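Local coordinates for pullulanase (Klebsiella oxytoca, PDB 2YOC), which hydrolyses alpha-1,6-glucosidic linkages in pullulan and related branched glucans, and is exported by a type 2 secretion system, at residues Val21-Pro26 and Ala254-Leu260; Ser284-Gln288 and Thr365-Ala369; His551-Pro555 and Ser649-Trp653; Gln972-Val977 and Arg1008-Phe1013; Leu1018-Gln1024 and Val1051-Pro1057. All coordinates share one frame; numbering follows the deposited sequence.

Contact 1 (Val21-Pro26 and Ala254-Leu260)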
# COMPACT_ATOMS: atom_id res chain seq x y z
N VAL B 21 -61.16 -26.28 2.59
CA VAL B 21 -60.28 -27.43 2.84
C VAL B 21 -59.80 -27.62 4.28
O VAL B 21 -59.36 -26.67 4.93
CB VAL B 21 -59.10 -27.51 1.82
CG1 VAL B 21 -58.49 -28.91 1.77
CG2 VAL B 21 -59.53 -27.05 0.43
N VAL B 22 -59.86 -28.87 4.77
CA VAL B 22 -59.37 -29.21 6.09
C VAL B 22 -57.94 -29.70 5.98
O VAL B 22 -57.66 -30.57 5.16
CB VAL B 22 -60.29 -30.21 6.84
CG1 VAL B 22 -59.53 -31.02 7.90
CG2 VAL B 22 -61.46 -29.46 7.47
N VAL B 23 -57.05 -29.14 6.81
CA VAL B 23 -55.66 -29.57 6.87
C VAL B 23 -55.60 -30.88 7.63
O VAL B 23 -56.18 -31.00 8.71
CB VAL B 23 -54.71 -28.47 7.39
CG1 VAL B 23 -53.28 -29.00 7.58
CG2 VAL B 23 -54.69 -27.28 6.42
N ARG B 24 -55.00 -31.89 7.01
CA ARG B 24 -54.91 -33.22 7.59
C ARG B 24 -53.55 -33.89 7.35
O ARG B 24 -52.80 -33.49 6.46
CB ARG B 24 -56.07 -34.12 7.12
CG ARG B 24 -56.36 -34.09 5.62
CD ARG B 24 -57.23 -35.25 5.20
NE ARG B 24 -56.49 -36.50 4.98
CZ ARG B 24 -55.95 -36.85 3.81
NH1 ARG B 24 -56.03 -36.03 2.77
NH2 ARG B 24 -55.32 -38.01 3.69
N LEU B 25 -53.23 -34.88 8.19
CA LEU B 25 -51.99 -35.66 8.15
C LEU B 25 -51.98 -36.61 6.92
O LEU B 25 -53.06 -36.91 6.43
CB LEU B 25 -51.89 -36.47 9.46
CG LEU B 25 -50.96 -35.94 10.56
CD1 LEU B 25 -51.47 -34.66 11.15
CD2 LEU B 25 -50.81 -36.94 11.67
N PRO B 26 -50.82 -37.13 6.40
CA PRO B 26 -50.88 -38.07 5.26
C PRO B 26 -51.70 -39.33 5.53
O PRO B 26 -51.71 -39.78 6.67
CB PRO B 26 -49.40 -38.41 4.99
CG PRO B 26 -48.70 -38.13 6.26
CD PRO B 26 -49.43 -36.92 6.82
N ALA B 254 -49.98 -26.23 3.63
CA ALA B 254 -50.60 -27.45 3.13
C ALA B 254 -50.77 -27.46 1.62
O ALA B 254 -50.77 -26.41 0.96
CB ALA B 254 -51.95 -27.67 3.81
N ALA B 255 -50.94 -28.71 1.09
CA ALA B 255 -51.18 -29.07 -0.31
C ALA B 255 -52.52 -28.51 -0.77
O ALA B 255 -53.29 -28.02 0.07
CB ALA B 255 -51.22 -30.59 -0.41
N GLU B 256 -52.84 -28.61 -2.09
CA GLU B 256 -54.15 -28.18 -2.62
C GLU B 256 -55.30 -29.00 -1.96
O GLU B 256 -56.40 -28.48 -1.74
CB GLU B 256 -54.18 -28.24 -4.17
CG GLU B 256 -54.25 -29.63 -4.83
CD GLU B 256 -53.08 -30.61 -4.69
OE1 GLU B 256 -51.97 -30.16 -4.33
OE2 GLU B 256 -53.28 -31.82 -4.96
N ASP B 257 -55.00 -30.27 -1.60
CA ASP B 257 -55.88 -31.26 -0.98
C ASP B 257 -55.92 -31.15 0.55
O ASP B 257 -56.79 -31.76 1.19
CB ASP B 257 -55.47 -32.69 -1.43
CG ASP B 257 -54.03 -33.07 -1.16
OD1 ASP B 257 -53.61 -33.02 0.02
OD2 ASP B 257 -53.31 -33.44 -2.12
N GLY B 258 -54.99 -30.40 1.11
CA GLY B 258 -54.93 -30.19 2.56
C GLY B 258 -53.97 -31.08 3.30
O GLY B 258 -54.04 -31.18 4.53
N ILE B 259 -53.06 -31.76 2.59
CA ILE B 259 -52.09 -32.55 3.32
C ILE B 259 -50.96 -31.63 3.78
O ILE B 259 -50.44 -30.81 3.00
CB ILE B 259 -51.67 -33.89 2.66
CG1 ILE B 259 -52.90 -34.81 2.55
CG2 ILE B 259 -50.56 -34.59 3.47
CD1 ILE B 259 -52.74 -35.93 1.60
N LEU B 260 -50.72 -31.66 5.09
CA LEU B 260 -49.74 -30.84 5.78
C LEU B 260 -48.37 -31.00 5.18
O LEU B 260 -47.89 -32.14 5.00
CB LEU B 260 -49.71 -31.24 7.26
CG LEU B 260 -48.70 -30.51 8.11
CD1 LEU B 260 -49.38 -29.61 9.07
CD2 LEU B 260 -47.75 -31.49 8.78

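Contact 2 (Ser284-Gln288 and Thr365-Ala369). With SO4 (sulfate ion), chain S.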
# COMPACT_ATOMS: atom_id res chain seq x y z
N SER B 284 -45.15 4.46 32.98
CA SER B 284 -44.11 4.25 33.98
C SER B 284 -44.27 2.91 34.64
O SER B 284 -45.40 2.46 34.93
CB SER B 284 -44.06 5.39 34.97
OG SER B 284 -43.25 6.42 34.40
N TYR B 285 -43.16 2.22 34.80
CA TYR B 285 -43.21 0.86 35.32
C TYR B 285 -42.58 0.64 36.69
O TYR B 285 -41.74 1.45 37.14
CB TYR B 285 -42.76 -0.15 34.25
CG TYR B 285 -43.60 -0.07 32.98
CD1 TYR B 285 -43.28 0.83 31.97
CD2 TYR B 285 -44.73 -0.86 32.82
CE1 TYR B 285 -44.07 0.94 30.82
CE2 TYR B 285 -45.52 -0.76 31.66
CZ TYR B 285 -45.16 0.12 30.66
OH TYR B 285 -45.92 0.25 29.52
N GLY B 286 -43.05 -0.42 37.35
CA GLY B 286 -42.61 -0.81 38.68
C GLY B 286 -43.71 -0.59 39.70
O GLY B 286 -44.89 -0.51 39.34
N ALA B 287 -43.31 -0.53 40.98
CA ALA B 287 -44.20 -0.27 42.11
C ALA B 287 -43.91 1.19 42.47
O ALA B 287 -43.12 1.49 43.36
CB ALA B 287 -43.89 -1.20 43.25
N GLN B 288 -44.50 2.07 41.67
CA GLN B 288 -44.36 3.51 41.74
C GLN B 288 -45.07 4.11 42.95
O GLN B 288 -46.26 4.45 42.89
CB GLN B 288 -44.88 4.14 40.42
CG GLN B 288 -44.08 3.81 39.18
CD GLN B 288 -45.02 3.48 38.06
OE1 GLN B 288 -45.48 4.38 37.34
NE2 GLN B 288 -45.39 2.21 37.93
N THR B 365 -40.86 -11.82 40.03
CA THR B 365 -40.44 -10.54 40.62
C THR B 365 -40.56 -9.44 39.54
O THR B 365 -40.68 -9.76 38.35
CB THR B 365 -39.03 -10.63 41.23
OG1 THR B 365 -38.15 -11.34 40.35
CG2 THR B 365 -39.04 -11.26 42.60
N ASP B 366 -40.54 -8.17 39.94
CA ASP B 366 -40.67 -7.06 38.99
C ASP B 366 -39.36 -6.84 38.24
O ASP B 366 -38.32 -6.71 38.89
CB ASP B 366 -41.01 -5.77 39.77
CG ASP B 366 -41.82 -4.72 39.03
OD1 ASP B 366 -41.55 -4.49 37.83
OD2 ASP B 366 -42.68 -4.10 39.67
N PRO B 367 -39.38 -6.70 36.89
CA PRO B 367 -38.13 -6.33 36.20
C PRO B 367 -37.69 -4.89 36.58
O PRO B 367 -36.52 -4.54 36.52
CB PRO B 367 -38.50 -6.38 34.72
CG PRO B 367 -39.90 -6.78 34.63
CD PRO B 367 -40.53 -6.75 35.97
N TYR B 368 -38.68 -4.07 36.97
CA TYR B 368 -38.54 -2.70 37.40
C TYR B 368 -38.41 -2.58 38.92
O TYR B 368 -38.55 -1.47 39.45
CB TYR B 368 -39.73 -1.88 36.88
CG TYR B 368 -39.54 -1.34 35.48
CD1 TYR B 368 -39.65 -2.17 34.37
CD2 TYR B 368 -39.23 -0.00 35.27
CE1 TYR B 368 -39.49 -1.68 33.08
CE2 TYR B 368 -39.05 0.50 33.98
CZ TYR B 368 -39.17 -0.34 32.88
OH TYR B 368 -39.00 0.17 31.61
N ALA B 369 -38.12 -3.70 39.63
CA ALA B 369 -37.92 -3.72 41.09
C ALA B 369 -36.81 -2.76 41.44
O ALA B 369 -35.82 -2.69 40.69
CB ALA B 369 -37.54 -5.12 41.56
S SO4 S . -45.59 9.54 34.89
O1 SO4 S . -45.89 8.20 34.34
O2 SO4 S . -46.85 10.29 35.08
O3 SO4 S . -44.71 10.25 33.94
O4 SO4 S . -44.90 9.41 36.17

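Contact 3 (His551-Pro555 and Ser649-Trp653)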
# COMPACT_ATOMS: atom_id res chain seq x y z
N HIS B 551 -31.63 -8.58 38.45
CA HIS B 551 -32.42 -7.35 38.40
C HIS B 551 -31.47 -6.19 38.07
O HIS B 551 -30.44 -6.02 38.74
CB HIS B 551 -33.19 -7.12 39.71
CG HIS B 551 -34.20 -8.19 40.02
ND1 HIS B 551 -33.83 -9.37 40.63
CD2 HIS B 551 -35.54 -8.23 39.81
CE1 HIS B 551 -34.94 -10.08 40.77
NE2 HIS B 551 -35.99 -9.43 40.30
N TYR B 552 -31.77 -5.45 37.01
CA TYR B 552 -30.91 -4.38 36.56
C TYR B 552 -30.85 -3.14 37.43
O TYR B 552 -29.87 -2.38 37.35
CB TYR B 552 -31.35 -3.94 35.18
CG TYR B 552 -31.18 -5.00 34.12
CD1 TYR B 552 -29.91 -5.39 33.69
CD2 TYR B 552 -32.28 -5.59 33.52
CE1 TYR B 552 -29.74 -6.33 32.67
CE2 TYR B 552 -32.12 -6.53 32.49
CZ TYR B 552 -30.85 -6.90 32.08
OH TYR B 552 -30.67 -7.81 31.08
N THR B 553 -31.93 -2.87 38.18
CA THR B 553 -32.06 -1.60 38.90
C THR B 553 -32.11 -1.70 40.44
O THR B 553 -32.75 -0.90 41.13
CB THR B 553 -33.13 -0.74 38.20
OG1 THR B 553 -33.28 -1.15 36.83
CG2 THR B 553 -32.79 0.71 38.24
N VAL B 554 -31.43 -2.70 40.97
CA VAL B 554 -31.31 -2.89 42.41
C VAL B 554 -29.85 -3.17 42.69
O VAL B 554 -29.23 -3.94 41.93
CB VAL B 554 -32.18 -4.04 43.00
CG1 VAL B 554 -32.20 -3.99 44.52
CG2 VAL B 554 -33.60 -4.02 42.46
N PRO B 555 -29.27 -2.64 43.78
CA PRO B 555 -27.88 -3.00 44.11
C PRO B 555 -27.79 -4.48 44.49
O PRO B 555 -28.80 -5.06 44.90
CB PRO B 555 -27.59 -2.18 45.37
CG PRO B 555 -28.61 -1.10 45.38
CD PRO B 555 -29.82 -1.68 44.75
N SER B 649 -33.66 2.24 33.62
CA SER B 649 -32.72 1.72 34.59
C SER B 649 -31.59 2.71 34.83
O SER B 649 -31.31 3.05 35.97
CB SER B 649 -32.15 0.39 34.14
OG SER B 649 -31.36 -0.11 35.21
N LEU B 650 -30.98 3.21 33.74
CA LEU B 650 -29.89 4.16 33.83
C LEU B 650 -30.32 5.46 34.51
O LEU B 650 -29.54 6.03 35.27
CB LEU B 650 -29.25 4.40 32.46
CG LEU B 650 -28.57 3.19 31.80
CD1 LEU B 650 -28.60 3.32 30.30
CD2 LEU B 650 -27.13 3.04 32.27
N ALA B 651 -31.58 5.86 34.34
CA ALA B 651 -32.14 7.07 34.99
C ALA B 651 -32.00 6.95 36.50
O ALA B 651 -31.45 7.86 37.11
CB ALA B 651 -33.60 7.26 34.60
N VAL B 652 -32.44 5.82 37.08
CA VAL B 652 -32.34 5.55 38.51
C VAL B 652 -30.88 5.62 39.01
O VAL B 652 -30.60 6.34 39.98
CB VAL B 652 -33.05 4.23 38.86
CG1 VAL B 652 -32.72 3.77 40.26
CG2 VAL B 652 -34.55 4.35 38.68
N TRP B 653 -29.95 4.91 38.35
CA TRP B 653 -28.55 4.94 38.79
C TRP B 653 -27.99 6.35 38.67
O TRP B 653 -27.22 6.79 39.53
CB TRP B 653 -27.69 3.93 38.02
CG TRP B 653 -28.14 2.50 38.15
CD1 TRP B 653 -28.72 1.74 37.18
CD2 TRP B 653 -28.04 1.66 39.31
NE1 TRP B 653 -28.93 0.46 37.65
CE2 TRP B 653 -28.53 0.39 38.96
CE3 TRP B 653 -27.55 1.86 40.61
CZ2 TRP B 653 -28.56 -0.68 39.86
CZ3 TRP B 653 -27.54 0.78 41.50
CH2 TRP B 653 -28.06 -0.45 41.13

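Contact 4 (Gln972-Val977 and Arg1008-Phe1013)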
# COMPACT_ATOMS: atom_id res chain seq x y z
N GLN B 972 14.62 4.00 15.89
CA GLN B 972 15.23 3.24 17.00
C GLN B 972 14.09 2.55 17.74
O GLN B 972 13.14 3.22 18.15
CB GLN B 972 15.97 4.18 17.97
CG GLN B 972 17.24 4.80 17.41
CD GLN B 972 18.12 5.37 18.50
OE1 GLN B 972 17.96 6.52 18.93
NE2 GLN B 972 19.10 4.58 18.94
N ALA B 973 14.16 1.22 17.89
CA ALA B 973 13.10 0.45 18.55
C ALA B 973 12.95 0.78 20.03
O ALA B 973 13.93 1.10 20.69
CB ALA B 973 13.34 -1.04 18.36
N GLY B 974 11.72 0.76 20.51
CA GLY B 974 11.42 1.05 21.91
C GLY B 974 11.45 2.51 22.32
O GLY B 974 11.12 2.84 23.46
N LEU B 975 11.85 3.42 21.42
CA LEU B 975 11.88 4.83 21.74
C LEU B 975 10.61 5.50 21.22
O LEU B 975 10.36 5.54 20.00
CB LEU B 975 13.13 5.50 21.19
CG LEU B 975 13.41 6.91 21.67
CD1 LEU B 975 13.88 6.90 23.10
CD2 LEU B 975 14.45 7.57 20.78
N LEU B 976 9.78 5.98 22.15
CA LEU B 976 8.54 6.68 21.84
C LEU B 976 8.71 8.12 22.25
O LEU B 976 8.94 8.41 23.43
CB LEU B 976 7.33 6.02 22.53
CG LEU B 976 7.04 4.58 22.11
CD1 LEU B 976 6.34 3.83 23.21
CD2 LEU B 976 6.27 4.53 20.80
N VAL B 977 8.70 9.01 21.26
CA VAL B 977 8.91 10.44 21.47
C VAL B 977 7.72 11.23 20.95
O VAL B 977 7.47 11.26 19.73
CB VAL B 977 10.28 10.93 20.90
CG1 VAL B 977 10.40 12.44 20.99
CG2 VAL B 977 11.44 10.27 21.63
N ARG B 1008 19.52 5.65 25.43
CA ARG B 1008 19.39 6.35 24.16
C ARG B 1008 19.68 7.83 24.18
O ARG B 1008 19.79 8.42 25.26
CB ARG B 1008 18.02 6.07 23.53
CG ARG B 1008 18.06 5.03 22.42
CD ARG B 1008 18.19 3.60 22.94
NE ARG B 1008 18.07 2.63 21.86
CZ ARG B 1008 16.91 2.19 21.38
NH1 ARG B 1008 15.76 2.66 21.86
NH2 ARG B 1008 16.88 1.30 20.39
N THR B 1009 19.82 8.43 22.98
CA THR B 1009 20.13 9.85 22.84
C THR B 1009 19.12 10.63 21.97
O THR B 1009 18.55 10.09 21.00
CB THR B 1009 21.62 10.07 22.53
OG1 THR B 1009 22.39 9.13 23.28
CG2 THR B 1009 22.09 11.45 22.91
N LEU B 1010 18.86 11.89 22.37
CA LEU B 1010 17.89 12.76 21.73
C LEU B 1010 18.52 14.06 21.30
O LEU B 1010 18.66 14.99 22.10
CB LEU B 1010 16.68 13.02 22.65
CG LEU B 1010 15.46 12.10 22.49
CD1 LEU B 1010 15.70 10.75 23.10
CD2 LEU B 1010 14.26 12.71 23.15
N ASN B 1011 18.88 14.11 20.01
CA ASN B 1011 19.49 15.28 19.37
C ASN B 1011 18.45 16.06 18.56
O ASN B 1011 18.77 17.13 18.00
CB ASN B 1011 20.69 14.87 18.51
CG ASN B 1011 21.62 13.81 19.07
OD1 ASN B 1011 21.72 13.57 20.29
ND2 ASN B 1011 22.28 13.12 18.17
N GLU B 1012 17.21 15.53 18.51
CA GLU B 1012 16.05 16.11 17.83
C GLU B 1012 15.84 17.58 18.27
O GLU B 1012 15.70 18.48 17.43
CB GLU B 1012 14.79 15.26 18.12
CG GLU B 1012 14.62 14.03 17.25
CD GLU B 1012 14.83 12.66 17.89
OE1 GLU B 1012 15.03 12.60 19.12
OE2 GLU B 1012 14.77 11.65 17.15
N PHE B 1013 15.90 17.81 19.60
CA PHE B 1013 15.68 19.12 20.21
C PHE B 1013 16.96 19.91 20.35
O PHE B 1013 17.29 20.45 21.42
CB PHE B 1013 14.89 18.98 21.53
CG PHE B 1013 13.75 18.00 21.38
CD1 PHE B 1013 12.64 18.31 20.59
CD2 PHE B 1013 13.82 16.74 21.96
CE1 PHE B 1013 11.62 17.38 20.40
CE2 PHE B 1013 12.79 15.82 21.77
CZ PHE B 1013 11.69 16.14 21.00
O HOH W 1 20.71 7.31 19.85

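Contact 5 (Leu1018-Gln1024 and Val1051-Pro1057)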
# COMPACT_ATOMS: atom_id res chain seq x y z
N LEU B 1018 15.06 23.00 27.27
CA LEU B 1018 14.17 22.06 27.94
C LEU B 1018 14.59 21.83 29.37
O LEU B 1018 15.73 22.07 29.74
CB LEU B 1018 14.20 20.72 27.21
CG LEU B 1018 13.75 20.71 25.76
CD1 LEU B 1018 14.12 19.40 25.13
CD2 LEU B 1018 12.25 20.97 25.63
N GLN B 1019 13.66 21.36 30.18
CA GLN B 1019 13.90 21.02 31.57
C GLN B 1019 13.02 19.84 31.90
O GLN B 1019 11.94 19.69 31.31
CB GLN B 1019 13.65 22.22 32.53
CG GLN B 1019 12.20 22.71 32.64
CD GLN B 1019 12.07 24.10 33.18
OE1 GLN B 1019 13.05 24.85 33.32
NE2 GLN B 1019 10.85 24.51 33.44
N LEU B 1020 13.49 18.98 32.81
CA LEU B 1020 12.75 17.81 33.25
C LEU B 1020 11.61 18.29 34.15
O LEU B 1020 11.76 19.33 34.79
CB LEU B 1020 13.70 16.89 34.03
CG LEU B 1020 13.17 15.53 34.45
CD1 LEU B 1020 12.96 14.62 33.25
CD2 LEU B 1020 14.09 14.88 35.46
N SER B 1021 10.49 17.58 34.17
CA SER B 1021 9.36 17.97 35.01
C SER B 1021 9.77 18.05 36.48
O SER B 1021 10.50 17.18 36.99
CB SER B 1021 8.21 16.98 34.87
OG SER B 1021 7.05 17.48 35.51
N ALA B 1022 9.26 19.11 37.17
CA ALA B 1022 9.47 19.33 38.60
C ALA B 1022 9.02 18.09 39.37
O ALA B 1022 9.71 17.68 40.29
CB ALA B 1022 8.69 20.54 39.07
N ILE B 1023 7.89 17.45 38.91
CA ILE B 1023 7.30 16.21 39.43
C ILE B 1023 8.39 15.11 39.45
O ILE B 1023 8.62 14.48 40.49
CB ILE B 1023 6.03 15.80 38.59
CG1 ILE B 1023 4.83 16.76 38.80
CG2 ILE B 1023 5.56 14.38 38.89
CD1 ILE B 1023 4.76 17.97 37.88
N GLN B 1024 9.12 14.95 38.31
CA GLN B 1024 10.19 13.96 38.17
C GLN B 1024 11.47 14.34 38.92
O GLN B 1024 12.15 13.45 39.44
CB GLN B 1024 10.47 13.66 36.70
CG GLN B 1024 9.47 12.69 36.11
CD GLN B 1024 9.69 12.45 34.64
OE1 GLN B 1024 9.77 13.38 33.82
NE2 GLN B 1024 9.74 11.17 34.27
N VAL B 1051 11.17 6.83 31.47
CA VAL B 1051 10.17 7.76 30.98
C VAL B 1051 10.47 9.21 31.48
O VAL B 1051 10.66 9.43 32.67
CB VAL B 1051 8.69 7.27 31.11
CG1 VAL B 1051 8.45 6.46 32.38
CG2 VAL B 1051 7.69 8.41 31.00
N ALA B 1052 10.56 10.16 30.53
CA ALA B 1052 10.85 11.56 30.81
C ALA B 1052 9.84 12.51 30.22
O ALA B 1052 9.42 12.34 29.07
CB ALA B 1052 12.23 11.93 30.29
N VAL B 1053 9.45 13.51 30.99
CA VAL B 1053 8.56 14.56 30.52
C VAL B 1053 9.44 15.79 30.42
O VAL B 1053 9.83 16.35 31.44
CB VAL B 1053 7.30 14.78 31.40
CG1 VAL B 1053 6.50 15.97 30.92
CG2 VAL B 1053 6.42 13.53 31.43
N LEU B 1054 9.85 16.13 29.19
CA LEU B 1054 10.70 17.29 28.99
C LEU B 1054 9.78 18.43 28.64
O LEU B 1054 8.93 18.29 27.75
CB LEU B 1054 11.76 17.06 27.89
CG LEU B 1054 12.87 15.99 28.08
CD1 LEU B 1054 13.06 15.59 29.52
CD2 LEU B 1054 12.57 14.78 27.26
N GLU B 1055 9.88 19.53 29.38
CA GLU B 1055 9.02 20.68 29.17
C GLU B 1055 9.76 21.88 28.65
O GLU B 1055 10.90 22.14 29.06
CB GLU B 1055 8.18 21.00 30.42
CG GLU B 1055 8.76 20.57 31.75
CD GLU B 1055 7.88 20.88 32.94
OE1 GLU B 1055 6.67 20.57 32.88
OE2 GLU B 1055 8.41 21.42 33.95
N LEU B 1056 9.10 22.61 27.74
CA LEU B 1056 9.59 23.82 27.08
C LEU B 1056 9.01 25.03 27.84
O LEU B 1056 7.84 25.39 27.63
CB LEU B 1056 9.10 23.84 25.63
CG LEU B 1056 10.03 24.33 24.55
CD1 LEU B 1056 9.28 24.46 23.25
CD2 LEU B 1056 10.65 25.69 24.89
N PRO B 1057 9.77 25.67 28.75
CA PRO B 1057 9.17 26.79 29.52
C PRO B 1057 8.87 28.01 28.67
O PRO B 1057 9.61 28.32 27.73
CB PRO B 1057 10.20 27.07 30.62
CG PRO B 1057 11.50 26.54 30.07
CD PRO B 1057 11.17 25.41 29.14
O HOH W 2 6.37 20.26 36.11

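Contact 1 (Val21-Pro26 and Ala254-Leu260)
Arg24 and Ile259 meet backbone to backbone in a single beta bridge, their CA atoms 5.2 Å apart. Arg24 supplies both backbone hydrogen bonds across the contact: its N donates to Gly258 O at 2.8 Å (170° at the hydrogen), and its O accepts from Leu260 N at 3.1 Å, so that the two bonds straddle Ile259. The loop presenting these groups is tightly turned. Gly258 takes a positive phi of 97°, and Asp257 OD1 receives Ile259 N at 2.9 Å, the mark of an Asx turn.

Side chains then fill both flanks of the bridge. Arg24 sets CG between its own N and carbonyl carbon (chi1 47°) and bends further out, which folds the guanidinium back over Ile259; one face of that flat group rests on the aliphatic branch, with NH1 3.4 Å from Ile259 CG1. The other branch of the isoleucine, CG2, lies against the ring of Pro26. On the buried flank Val23 divides its methyls: CG2 touches Ala254 CB at 3.8 Å, while CG1 approaches Leu260 CD1 at 4.2 Å.

Strand 23-24 also pairs with strand 203-204, whose Phe204 packs on Val23 and Leu25. The example is thus one of an N-terminal strand laid against the connection of a beta hairpin, here the turn between strands 248-254 and 260-267 in the E-set-type N2 domain.

Contact 2 (Ser284-Gln288 and Thr365-Ala369)
Tyr285 holds CG opposite its own carbonyl carbon (chi1 -58°), a choice that swings its ring away from Tyr368 and leaves CB to make the touch. Asp366, with CG roughly opposite its backbone N, directs its carboxylate to Gly286. The first contact is a clean CH-pi interaction: Tyr285 CB stands 3.5 Å from the centroid of the Tyr368 ring, only 4° off the ring normal. The two rings themselves meet obliquely, with planes at 47°. Beside them Gly286 CA touches two groups of the turn, 3.6 Å from Tyr368 CB and 3.4 Å from Asp366 OD2.

The aspartate also shapes its own segment. Its OD1 accepts from Tyr368 N at 3.0 Å, from above the carboxylate plane, which makes an Asx turn inside the type I turn running from Asp366 to Ala369. OD2 is gripped by the hydroxyls of Tyr345 and Tyr347, so the buried carboxylate has partners at both oxygens. A sulfate, probably from the crystallisation liquor, lies near Ser284, apart from the tyrosine pair.

Both segments belong to the carbohydrate-binding module 48 range, where strand 286-290 pairs with strand 293-299. Helix 640-655 meets both tyrosines: Met641 and Lys644 touch the Tyr285 side chain, Leu645 packs on Tyr368, and Asp648 bonds the Tyr368 hydroxyl, joining this beta domain to the helix.

Contact 3 (His551-Pro555 and Ser649-Trp653)
Ser649 OG is held by two hydroxyls, Thr553 OG1 at 2.7 Å and that of Tyr593. It reaches them because OG sits opposite the backbone N of Ser649 (chi1 -174°), pointing off the helix into the corner where the chain turns at Tyr552, Thr553 and Val554.

The methyl of the same threonine serves the apolar side of the corner. Thr553 CG2 lies against Val652, 3.6 Å from its CB, one helical turn along from the serine. Thr553 therefore faces the helix with both branches, hydroxyl to Ser649 and methyl to Val652.

Trp653 completes the contact with the rim of its indole. NE1 donates to Tyr552 O at 3.0 Å; the oxygen lies in the ring plane, though the bond is bent, at 140°. Farther round the same rim, CH2 comes 3.6 Å from both Val554 C and Pro555 N, and 4.2 Å from Pro555 CD. Beyond the two segments the ring of Tyr657 meets the indole, and Phe662 of barrel strand 661-664 packs on it.

Helix 640-655 runs just before that strand of the eight-stranded parallel barrel, while the corner leads directly to Glu556, a ligand of a calcium site. Hydroxyls and an indole N-H do the polar work here, so the buried corner is joined to the helix by neutral groups, with no ion pair across the contact.

Contact 4 (Gln972-Val977 and Arg1008-Phe1013)
Arg1008 opens the second segment by spending both terminal nitrogens on one acceptor. Its chain bends at chi2 (76°) and brings the guanidinium end-on to Ala973 O, with NH1 at 2.7 Å and NH2 at 3.0 Å. The oxygen lies close to the guanidinium plane, and the NH2 bond uses a carbonyl lone pair. Asn1002 OD1 takes a further bond from NH1. Gln972 runs past the arginine in the opposite direction, CB over one guanidinium face near its rim and the terminal amide turned 42° from that plane. The captured carbonyl belongs to a type II turn from Gln972 to Leu975, with Gly974 in its third position.

Thr1009 points its CB away, but its backbone N is linked weakly, at 3.4 Å, to a water that donates to Gln972 OE1.

Leu1010 begins the apolar part. CD1 comes 4.1 Å from Leu975 CD2, and CD2 meets Val977 CG2 tip to tip at 4.0 Å. This is packing between sheets: strands 975-977 and 1008-1010 approach no closer than 10.0 Å between axes and run 23° apart, the spacing of two layers of a beta sandwich, as in the C-terminal domain of this glycosidase family. Strand 1008-1010 belongs with strand 1044-1046, whose Leu1046 touches Leu975 as well.

Asn1011 packs on Thr135 of a second subunit. Glu1012 lays its CB over one face of the Phe1013 ring. Phe1013 then presents its edge to Val977, with CZ 3.9 Å from CG1.

Contact 5 (Leu1018-Gln1024 and Val1051-Pro1057)
Glu1055 and Gln1019 form an antiparallel hydrogen-bonded pair: Glu1055 N donates to Gln1019 O at 2.8 Å, almost straight at 174°, and Gln1019 N returns a bond to Glu1055 O at 3.1 Å. They join short strand 1019-1020 to strand 1050-1057 at the margin of the five-stranded antiparallel sheet in the C-terminal domain. Where the short strand ends, the glutamine of the following helix takes over. Gln1024 reaches back, extended beyond CG, and its OE1 receives Val1053 N at 2.9 Å on a lone pair, as a neighbouring strand's carbonyl would; the approach of its NE2 to Val1051 O is too short to be sure of.

Ser1021, at the N-cap position of that helix, gives Val1053 O a weak backbone bond. A water connects its OG with Glu1055 OE2, an oxygen that also has a salt bridge to Arg993.

Farther out, the Gln1019 side chain passes over Pro1057, NE2 3.9 Å from CB. On the other face of the sheet Leu1020 CD1 lies 3.9 Å from Leu1054 CD1 and 4.1 Å from Ala1052 CB. Leu1018 spans two alternate residues of the partner strand, its CD1 against Leu1054 CB and its CD2 4.2 Å from Leu1056 CG.

From the N terminus the five contacts close in series, none nested in or crossing another. Contact 1 closes the longest loop, bringing residues 21-26 against the N2 domain, about 86 Å between centres from contact 5. Contact 2 brings the start of strand 286-290 to the loop after strand 358-364, both in the carbohydrate-binding module 48 range. Contact 3, inside the barrel domain, lies about 11 Å from it between centres and touches it directly: Thr365 OG1 and His551 NE2, 2.9 Å apart, probably share a hydrogen bond, while helix 640-655 serves both. Contacts 4 and 5 close successive short loops of the C-terminal domain, one between sheets and one within a sheet, and meet where Phe1013 packs on Leu1018.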